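Local coordinates for protein phenol hydroxylase component phL (Pseudomonas stutzeri, PDB 3U52) that probably serves as a component of a multi-subunit phenol hydroxylase that adds oxygen to aromatic rings, within the methane/phenol/alkene hydroxylase family, at residues Leu107-Leu119 with Trp237-Leu249. Numbering follows the deposited sequence.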
ATOM      1  N   LEU D 107     -28.077 -22.293 -16.274  1.00 30.34           N
ATOM      2  CA  LEU D 107     -29.048 -22.524 -15.227  1.00 30.60           C
ATOM      3  C   LEU D 107     -30.374 -21.778 -15.474  1.00 31.04           C
ATOM      4  O   LEU D 107     -31.428 -22.256 -15.074  1.00 31.51           O
ATOM      5  CB  LEU D 107     -28.438 -22.207 -13.852  1.00 30.32           C
ATOM      6  CG  LEU D 107     -27.199 -23.064 -13.507  1.00 29.56           C
ATOM      7  CD1 LEU D 107     -26.717 -22.815 -12.076  1.00 30.29           C
ATOM      8  CD2 LEU D 107     -27.520 -24.559 -13.679  1.00 30.30           C
ATOM      9  N   LEU D 108     -30.310 -20.632 -16.150  1.00 31.74           N
ATOM     10  CA  LEU D 108     -31.500 -19.831 -16.458  1.00 32.98           C
ATOM     11  C   LEU D 108     -32.066 -20.122 -17.829  1.00 33.25           C
ATOM     12  O   LEU D 108     -33.282 -20.162 -17.984  1.00 33.79           O
ATOM     13  CB  LEU D 108     -31.213 -18.340 -16.356  1.00 33.03           C
ATOM     14  CG  LEU D 108     -30.902 -17.793 -14.961  1.00 34.73           C
ATOM     15  CD1 LEU D 108     -31.073 -16.270 -14.976  1.00 34.52           C
ATOM     16  CD2 LEU D 108     -31.768 -18.415 -13.877  1.00 36.38           C
ATOM     17  N   THR D 109     -31.197 -20.324 -18.815  1.00 34.14           N
ATOM     18  CA  THR D 109     -31.647 -20.588 -20.179  1.00 35.00           C
ATOM     19  C   THR D 109     -32.235 -22.003 -20.330  1.00 35.75           C
ATOM     20  O   THR D 109     -33.075 -22.226 -21.196  1.00 36.40           O
ATOM     21  CB  THR D 109     -30.548 -20.367 -21.228  1.00 34.79           C
ATOM     22  OG1 THR D 109     -29.421 -21.168 -20.874  1.00 36.57           O
ATOM     23  CG2 THR D 109     -30.119 -18.923 -21.292  1.00 34.92           C
ATOM     24  N   ARG D 110     -31.831 -22.942 -19.478  1.00 35.78           N
ATOM     25  CA  ARG D 110     -32.446 -24.279 -19.478  1.00 36.26           C
ATOM     26  C   ARG D 110     -33.850 -24.358 -18.845  1.00 36.24           C
ATOM     27  O   ARG D 110     -34.503 -25.419 -18.914  1.00 35.79           O
ATOM     28  CB  ARG D 110     -31.544 -25.306 -18.806  1.00 35.88           C
ATOM     29  CG  ARG D 110     -31.848 -25.501 -17.339  1.00 37.89           C
ATOM     30  CD  ARG D 110     -30.817 -26.459 -16.786  1.00 42.97           C
ATOM     31  NE  ARG D 110     -30.970 -26.730 -15.361  1.00 47.06           N
ATOM     32  CZ  ARG D 110     -30.015 -27.287 -14.619  1.00 47.90           C
ATOM     33  NH1 ARG D 110     -28.844 -27.610 -15.172  1.00 49.42           N
ATOM     34  NH2 ARG D 110     -30.220 -27.501 -13.333  1.00 47.88           N
ATOM     35  N   LEU D 111     -34.298 -23.278 -18.200  1.00 35.46           N
ATOM     36  CA  LEU D 111     -35.655 -23.236 -17.636  1.00 34.98           C
ATOM     37  C   LEU D 111     -36.684 -23.193 -18.784  1.00 35.02           C
ATOM     38  O   LEU D 111     -36.382 -22.751 -19.897  1.00 34.30           O
ATOM     39  CB  LEU D 111     -35.828 -22.026 -16.682  1.00 34.91           C
ATOM     40  CG  LEU D 111     -35.088 -21.854 -15.352  1.00 34.56           C
ATOM     41  CD1 LEU D 111     -35.291 -20.413 -14.785  1.00 34.47           C
ATOM     42  CD2 LEU D 111     -35.516 -22.873 -14.303  1.00 34.97           C
ATOM     43  N   SER D 112     -37.896 -23.676 -18.521  1.00 35.75           N
ATOM     44  CA  SER D 112     -38.969 -23.648 -19.528  1.00 36.01           C
ATOM     45  C   SER D 112     -39.299 -22.193 -19.860  1.00 37.38           C
ATOM     46  O   SER D 112     -39.010 -21.267 -19.061  1.00 36.30           O
ATOM     47  CB  SER D 112     -40.223 -24.388 -19.024  1.00 35.93           C
ATOM     48  OG  SER D 112     -40.875 -23.714 -17.938  1.00 34.24           O
ATOM     49  N   GLU D 113     -39.913 -21.959 -21.017  1.00 38.33           N
ATOM     50  CA  GLU D 113     -40.222 -20.576 -21.350  1.00 39.24           C
ATOM     51  C   GLU D 113     -41.240 -19.955 -20.336  1.00 38.54           C
ATOM     52  O   GLU D 113     -41.151 -18.776 -19.993  1.00 37.58           O
ATOM     53  CB  GLU D 113     -40.575 -20.419 -22.822  1.00 39.90           C
ATOM     54  CG  GLU D 113     -42.054 -20.513 -23.131  1.00 46.43           C
ATOM     55  CD  GLU D 113     -42.478 -19.486 -24.169  1.00 53.03           C
ATOM     56  OE1 GLU D 113     -41.718 -19.269 -25.148  1.00 53.86           O
ATOM     57  OE2 GLU D 113     -43.570 -18.894 -23.991  1.00 56.75           O
ATOM     58  N   GLU D 114     -42.135 -20.783 -19.800  1.00 37.98           N
ATOM     59  CA  GLU D 114     -43.093 -20.339 -18.788  1.00 38.48           C
ATOM     60  C   GLU D 114     -42.447 -19.867 -17.463  1.00 36.99           C
ATOM     61  O   GLU D 114     -42.869 -18.854 -16.870  1.00 36.31           O
ATOM     62  CB  GLU D 114     -44.219 -21.381 -18.574  1.00 39.52           C
ATOM     63  CG  GLU D 114     -43.891 -22.839 -19.099  1.00 45.56           C
ATOM     64  CD  GLU D 114     -43.868 -22.986 -20.652  1.00 50.05           C
ATOM     65  OE1 GLU D 114     -44.648 -22.288 -21.343  1.00 53.31           O
ATOM     66  OE2 GLU D 114     -43.073 -23.809 -21.183  1.00 50.92           O
ATOM     67  N   THR D 115     -41.427 -20.595 -17.003  1.00 35.55           N
ATOM     68  CA  THR D 115     -40.675 -20.215 -15.815  1.00 33.60           C
ATOM     69  C   THR D 115     -39.859 -18.940 -16.061  1.00 33.16           C
ATOM     70  O   THR D 115     -39.785 -18.072 -15.195  1.00 32.87           O
ATOM     71  CB  THR D 115     -39.750 -21.346 -15.399  1.00 33.96           C
ATOM     72  OG1 THR D 115     -40.529 -22.536 -15.234  1.00 35.35           O
ATOM     73  CG2 THR D 115     -39.042 -21.028 -14.121  1.00 32.32           C
ATOM     74  N   GLN D 116     -39.266 -18.821 -17.244  1.00 31.76           N
ATOM     75  CA  GLN D 116     -38.562 -17.602 -17.606  1.00 31.95           C
ATOM     76  C   GLN D 116     -39.465 -16.362 -17.639  1.00 32.84           C
ATOM     77  O   GLN D 116     -39.034 -15.268 -17.253  1.00 31.43           O
ATOM     78  CB  GLN D 116     -37.889 -17.762 -18.953  1.00 32.03           C
ATOM     79  CG  GLN D 116     -36.761 -18.780 -19.000  1.00 31.94           C
ATOM     80  CD  GLN D 116     -36.229 -18.960 -20.406  1.00 33.21           C
ATOM     81  OE1 GLN D 116     -36.803 -18.458 -21.359  1.00 35.59           O
ATOM     82  NE2 GLN D 116     -35.110 -19.655 -20.539  1.00 38.18           N
ATOM     83  N   LYS D 117     -40.715 -16.530 -18.099  1.00 32.90           N
ATOM     84  CA  LYS D 117     -41.647 -15.398 -18.162  1.00 33.47           C
ATOM     85  C   LYS D 117     -42.052 -14.947 -16.778  1.00 32.42           C
ATOM     86  O   LYS D 117     -42.166 -13.763 -16.534  1.00 31.76           O
ATOM     87  CB  LYS D 117     -42.856 -15.695 -19.047  1.00 34.05           C
ATOM     88  CG  LYS D 117     -42.621 -15.355 -20.558  1.00 40.26           C
ATOM     89  CD  LYS D 117     -41.264 -15.909 -21.129  1.00 44.45           C
ATOM     90  CE  LYS D 117     -40.997 -15.485 -22.578  1.00 47.32           C
ATOM     91  NZ  LYS D 117     -39.525 -15.567 -22.867  1.00 49.73           N
ATOM     92  N   GLN D 118     -42.235 -15.900 -15.866  1.00 32.78           N
ATOM     93  CA  GLN D 118     -42.472 -15.601 -14.456  1.00 32.43           C
ATOM     94  C   GLN D 118     -41.350 -14.750 -13.857  1.00 31.96           C
ATOM     95  O   GLN D 118     -41.618 -13.908 -13.023  1.00 32.52           O
ATOM     96  CB  GLN D 118     -42.619 -16.875 -13.612  1.00 33.29           C
ATOM     97  CG  GLN D 118     -43.962 -17.619 -13.767  1.00 38.01           C
ATOM     98  CD  GLN D 118     -44.073 -18.846 -12.831  1.00 44.60           C
ATOM     99  OE1 GLN D 118     -43.350 -19.830 -12.991  1.00 46.45           O
ATOM    100  NE2 GLN D 118     -44.988 -18.783 -11.862  1.00 46.12           N
ATOM    101  N   LEU D 119     -40.101 -14.982 -14.249  1.00 29.93           N
ATOM    102  CA  LEU D 119     -39.002 -14.124 -13.761  1.00 28.78           C
ATOM    103  C   LEU D 119     -39.036 -12.745 -14.376  1.00 27.48           C
ATOM    104  O   LEU D 119     -38.813 -11.748 -13.693  1.00 26.28           O
ATOM    105  CB  LEU D 119     -37.651 -14.766 -14.029  1.00 29.06           C
ATOM    106  CG  LEU D 119     -37.365 -16.085 -13.306  1.00 29.98           C
ATOM    107  CD1 LEU D 119     -35.992 -16.576 -13.682  1.00 29.17           C
ATOM    108  CD2 LEU D 119     -37.496 -15.959 -11.775  1.00 30.46           C
ATOM    109  N   TRP D 237     -40.644 -19.343  -2.426  1.00 36.27           N
ATOM    110  CA  TRP D 237     -41.668 -19.793  -3.357  1.00 35.01           C
ATOM    111  C   TRP D 237     -41.107 -20.134  -4.741  1.00 34.93           C
ATOM    112  O   TRP D 237     -41.634 -21.042  -5.417  1.00 34.25           O
ATOM    113  CB  TRP D 237     -42.763 -18.728  -3.427  1.00 35.40           C
ATOM    114  CG  TRP D 237     -43.781 -18.902  -4.501  1.00 34.00           C
ATOM    115  CD1 TRP D 237     -44.932 -19.642  -4.435  1.00 35.08           C
ATOM    116  CD2 TRP D 237     -43.763 -18.292  -5.785  1.00 33.07           C
ATOM    117  NE1 TRP D 237     -45.632 -19.533  -5.619  1.00 35.96           N
ATOM    118  CE2 TRP D 237     -44.942 -18.707  -6.466  1.00 35.26           C
ATOM    119  CE3 TRP D 237     -42.869 -17.439  -6.437  1.00 31.49           C
ATOM    120  CZ2 TRP D 237     -45.241 -18.305  -7.769  1.00 34.46           C
ATOM    121  CZ3 TRP D 237     -43.172 -17.031  -7.735  1.00 34.13           C
ATOM    122  CH2 TRP D 237     -44.349 -17.467  -8.386  1.00 34.91           C
ATOM    123  N   PHE D 238     -40.038 -19.444  -5.168  1.00 34.51           N
ATOM    124  CA  PHE D 238     -39.364 -19.785  -6.457  1.00 34.43           C
ATOM    125  C   PHE D 238     -38.981 -21.269  -6.567  1.00 34.46           C
ATOM    126  O   PHE D 238     -38.963 -21.846  -7.658  1.00 33.00           O
ATOM    127  CB  PHE D 238     -38.122 -18.905  -6.706  1.00 34.81           C
ATOM    128  CG  PHE D 238     -38.440 -17.511  -7.141  1.00 35.70           C
ATOM    129  CD1 PHE D 238     -37.631 -16.459  -6.773  1.00 38.54           C
ATOM    130  CD2 PHE D 238     -39.564 -17.244  -7.910  1.00 36.41           C
ATOM    131  CE1 PHE D 238     -37.963 -15.157  -7.189  1.00 39.54           C
ATOM    132  CE2 PHE D 238     -39.890 -15.952  -8.323  1.00 38.38           C
ATOM    133  CZ  PHE D 238     -39.095 -14.921  -7.968  1.00 38.30           C
ATOM    134  N   GLU D 239     -38.692 -21.884  -5.424  1.00 35.71           N
ATOM    135  CA  GLU D 239     -38.322 -23.299  -5.376  1.00 38.10           C
ATOM    136  C   GLU D 239     -39.459 -24.218  -5.874  1.00 38.26           C
ATOM    137  O   GLU D 239     -39.225 -25.125  -6.694  1.00 37.99           O
ATOM    138  CB  GLU D 239     -37.852 -23.653  -3.954  1.00 39.30           C
ATOM    139  CG  GLU D 239     -37.839 -25.129  -3.596  1.00 44.06           C
ATOM    140  CD  GLU D 239     -37.228 -25.371  -2.212  1.00 50.49           C
ATOM    141  OE1 GLU D 239     -37.982 -25.528  -1.215  1.00 53.86           O
ATOM    142  OE2 GLU D 239     -35.982 -25.376  -2.121  1.00 52.95           O
ATOM    143  N   SER D 240     -40.680 -23.946  -5.387  1.00 38.09           N
ATOM    144  CA  SER D 240     -41.911 -24.593  -5.831  1.00 37.23           C
ATOM    145  C   SER D 240     -42.217 -24.377  -7.329  1.00 37.39           C
ATOM    146  O   SER D 240     -42.989 -25.137  -7.933  1.00 38.11           O
ATOM    147  CB  SER D 240     -43.078 -24.108  -4.957  1.00 37.43           C
ATOM    148  OG  SER D 240     -43.529 -22.799  -5.312  1.00 37.47           O
ATOM    149  N   GLN D 241     -41.614 -23.354  -7.935  1.00 35.36           N
ATOM    150  CA  GLN D 241     -41.831 -23.041  -9.363  1.00 34.84           C
ATOM    151  C   GLN D 241     -40.731 -23.575 -10.275  1.00 33.38           C
ATOM    152  O   GLN D 241     -40.778 -23.396 -11.483  1.00 32.63           O
ATOM    153  CB  GLN D 241     -41.915 -21.519  -9.563  1.00 35.03           C
ATOM    154  CG  GLN D 241     -43.070 -20.875  -8.859  1.00 37.66           C
ATOM    155  CD  GLN D 241     -44.386 -21.520  -9.237  1.00 38.42           C
ATOM    156  OE1 GLN D 241     -44.984 -22.215  -8.424  1.00 40.80           O
ATOM    157  NE2 GLN D 241     -44.820 -21.324 -10.473  1.00 36.66           N
ATOM    158  N   GLY D 242     -39.734 -24.225  -9.686  1.00 32.47           N
ATOM    159  CA  GLY D 242     -38.601 -24.721 -10.459  1.00 32.14           C
ATOM    160  C   GLY D 242     -37.508 -23.703 -10.734  1.00 31.42           C
ATOM    161  O   GLY D 242     -36.621 -23.967 -11.547  1.00 30.09           O
ATOM    162  N   ALA D 243     -37.556 -22.553 -10.053  1.00 31.58           N
ATOM    163  CA  ALA D 243     -36.640 -21.439 -10.339  1.00 32.15           C
ATOM    164  C   ALA D 243     -35.605 -21.215  -9.230  1.00 32.38           C
ATOM    165  O   ALA D 243     -35.024 -20.132  -9.119  1.00 32.17           O
ATOM    166  CB  ALA D 243     -37.438 -20.178 -10.594  1.00 32.14           C
ATOM    167  N   GLU D 244     -35.400 -22.242  -8.411  1.00 33.29           N
ATOM    168  CA  GLU D 244     -34.544 -22.210  -7.223  1.00 35.54           C
ATOM    169  C   GLU D 244     -33.145 -21.596  -7.494  1.00 34.52           C
ATOM    170  O   GLU D 244     -32.613 -20.893  -6.653  1.00 34.04           O
ATOM    171  CB  GLU D 244     -34.450 -23.641  -6.622  1.00 36.74           C
ATOM    172  CG  GLU D 244     -33.722 -23.770  -5.254  1.00 44.77           C
ATOM    173  CD  GLU D 244     -33.118 -25.209  -4.961  1.00 53.13           C
ATOM    174  OE1 GLU D 244     -33.817 -26.240  -5.202  1.00 54.39           O
ATOM    175  OE2 GLU D 244     -31.939 -25.293  -4.472  1.00 56.13           O
ATOM    176  N   ASP D 245     -32.568 -21.849  -8.675  1.00 34.34           N
ATOM    177  CA  ASP D 245     -31.215 -21.351  -8.989  1.00 34.92           C
ATOM    178  C   ASP D 245     -31.051 -19.810  -9.000  1.00 33.65           C
ATOM    179  O   ASP D 245     -29.972 -19.315  -8.777  1.00 33.37           O
ATOM    180  CB  ASP D 245     -30.671 -21.995 -10.272  1.00 35.59           C
ATOM    181  CG  ASP D 245     -30.457 -23.537 -10.118  1.00 39.32           C
ATOM    182  OD1 ASP D 245     -30.530 -24.048  -8.985  1.00 39.97           O
ATOM    183  OD2 ASP D 245     -30.209 -24.234 -11.130  1.00 43.03           O
ATOM    184  N   VAL D 246     -32.117 -19.053  -9.208  1.00 33.11           N
ATOM    185  CA  VAL D 246     -32.006 -17.583  -9.097  1.00 32.43           C
ATOM    186  C   VAL D 246     -31.644 -17.095  -7.692  1.00 31.05           C
ATOM    187  O   VAL D 246     -31.219 -15.977  -7.554  1.00 30.81           O
ATOM    188  CB  VAL D 246     -33.280 -16.805  -9.580  1.00 33.27           C
ATOM    189  CG1 VAL D 246     -33.735 -17.319 -10.928  1.00 33.52           C
ATOM    190  CG2 VAL D 246     -34.367 -16.912  -8.561  1.00 33.83           C
ATOM    191  N   SER D 247     -31.803 -17.924  -6.664  1.00 30.12           N
ATOM    192  CA  SER D 247     -31.380 -17.586  -5.296  1.00 29.56           C
ATOM    193  C   SER D 247     -29.903 -17.210  -5.171  1.00 29.21           C
ATOM    194  O   SER D 247     -29.527 -16.412  -4.330  1.00 27.85           O
ATOM    195  CB  SER D 247     -31.597 -18.758  -4.353  1.00 30.13           C
ATOM    196  OG  SER D 247     -32.935 -18.882  -3.963  1.00 32.96           O
ATOM    197  N   MET D 248     -29.057 -17.846  -5.960  1.00 29.64           N
ATOM    198  CA  MET D 248     -27.654 -17.555  -5.852  1.00 31.02           C
ATOM    199  C   MET D 248     -27.380 -16.212  -6.493  1.00 30.45           C
ATOM    200  O   MET D 248     -26.400 -15.538  -6.136  1.00 30.80           O
ATOM    201  CB  MET D 248     -26.787 -18.686  -6.443  1.00 31.70           C
ATOM    202  CG  MET D 248     -26.905 -18.913  -7.948  1.00 36.64           C
ATOM    203  SD  MET D 248     -25.828 -20.328  -8.483  1.00 49.14           S
ATOM    204  CE  MET D 248     -26.791 -21.753  -8.023  1.00 43.67           C
ATOM    205  N   LEU D 249     -28.255 -15.796  -7.408  1.00 29.03           N
ATOM    206  CA  LEU D 249     -28.118 -14.465  -8.041  1.00 27.86           C
ATOM    207  C   LEU D 249     -28.623 -13.307  -7.192  1.00 27.51           C
ATOM    208  O   LEU D 249     -28.255 -12.170  -7.409  1.00 28.56           O
ATOM    209  CB  LEU D 249     -28.744 -14.470  -9.434  1.00 27.95           C
ATOM    210  CG  LEU D 249     -28.253 -15.611 -10.338  1.00 27.53           C
ATOM    211  CD1 LEU D 249     -28.963 -15.543 -11.691  1.00 28.83           C
ATOM    212  CD2 LEU D 249     -26.715 -15.521 -10.533  1.00 27.33           C
TER
HETATM  213  O   HOH W   1     -31.926 -24.042 -13.192  1.00 33.01           O
HETATM  214  O   HOH W   2     -42.219 -22.196 -13.537  1.00 36.44           O
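Val246 CG1 is the methyl that both ends of 107-119 share: Leu119 meets it tip to tip through CD1 at 3.6 Å, while Leu108 crosses it at about a right angle with CD2. With CG beside its backbone N (chi1 -67°), Leu108 also sends CD1 to Leu249 CD1, end against end. The other Leu119 methyl, CD2, sits 4.2 Å from Phe238 CE2, over one face of the ring and offset toward its rim.

Both segments are helix-loop junctions in an all-helical fold. Ser112 holds the N-cap position of helix 113-122, and a Schellman motif at Gly242 ends helix 211-240; Thr115 in the former's first turn meets Ala243 just past the latter's end. Ile170, Met173 and Ile174 of helix 147-175 pack against the Leu108 and Leu119 side chains.

Thr115 CG2, anti to the backbone N, lies 4.0 Å from Ala243 CB, whereas OG1, beside that N (chi1 -55°), accepts from Ser112 OG. A water donates to Gln241 O and Gln118 OE1; its link to Thr115 OG1, at 2.4 Å, is too short to trust. A valine in place of Thr115 would probably cost Ser112 OG this acceptor.

Gln241 NE2 gives Gln118 OE1 a weak but fairly straight bond (3.3 Å, 164°), the two amide planes almost perpendicular. Gln118 NE2 and Gln241 NE2, both donors, stand only 2.9 Å apart, which leaves the amide orientations and that bond in doubt.

At the opposite end Asp245 OD2 lies across Leu107, 3.7 Å from its CD2, and a second water donates to both this oxygen and Leu107 O. Arg110 NH2 stands 3.9 Å from Asp245 OD2, a long salt bridge of charges only, since the oxygen is well out of the guanidinium plane; Glu239 and Glu244 form salt bridges with Arg110 of the second subunit.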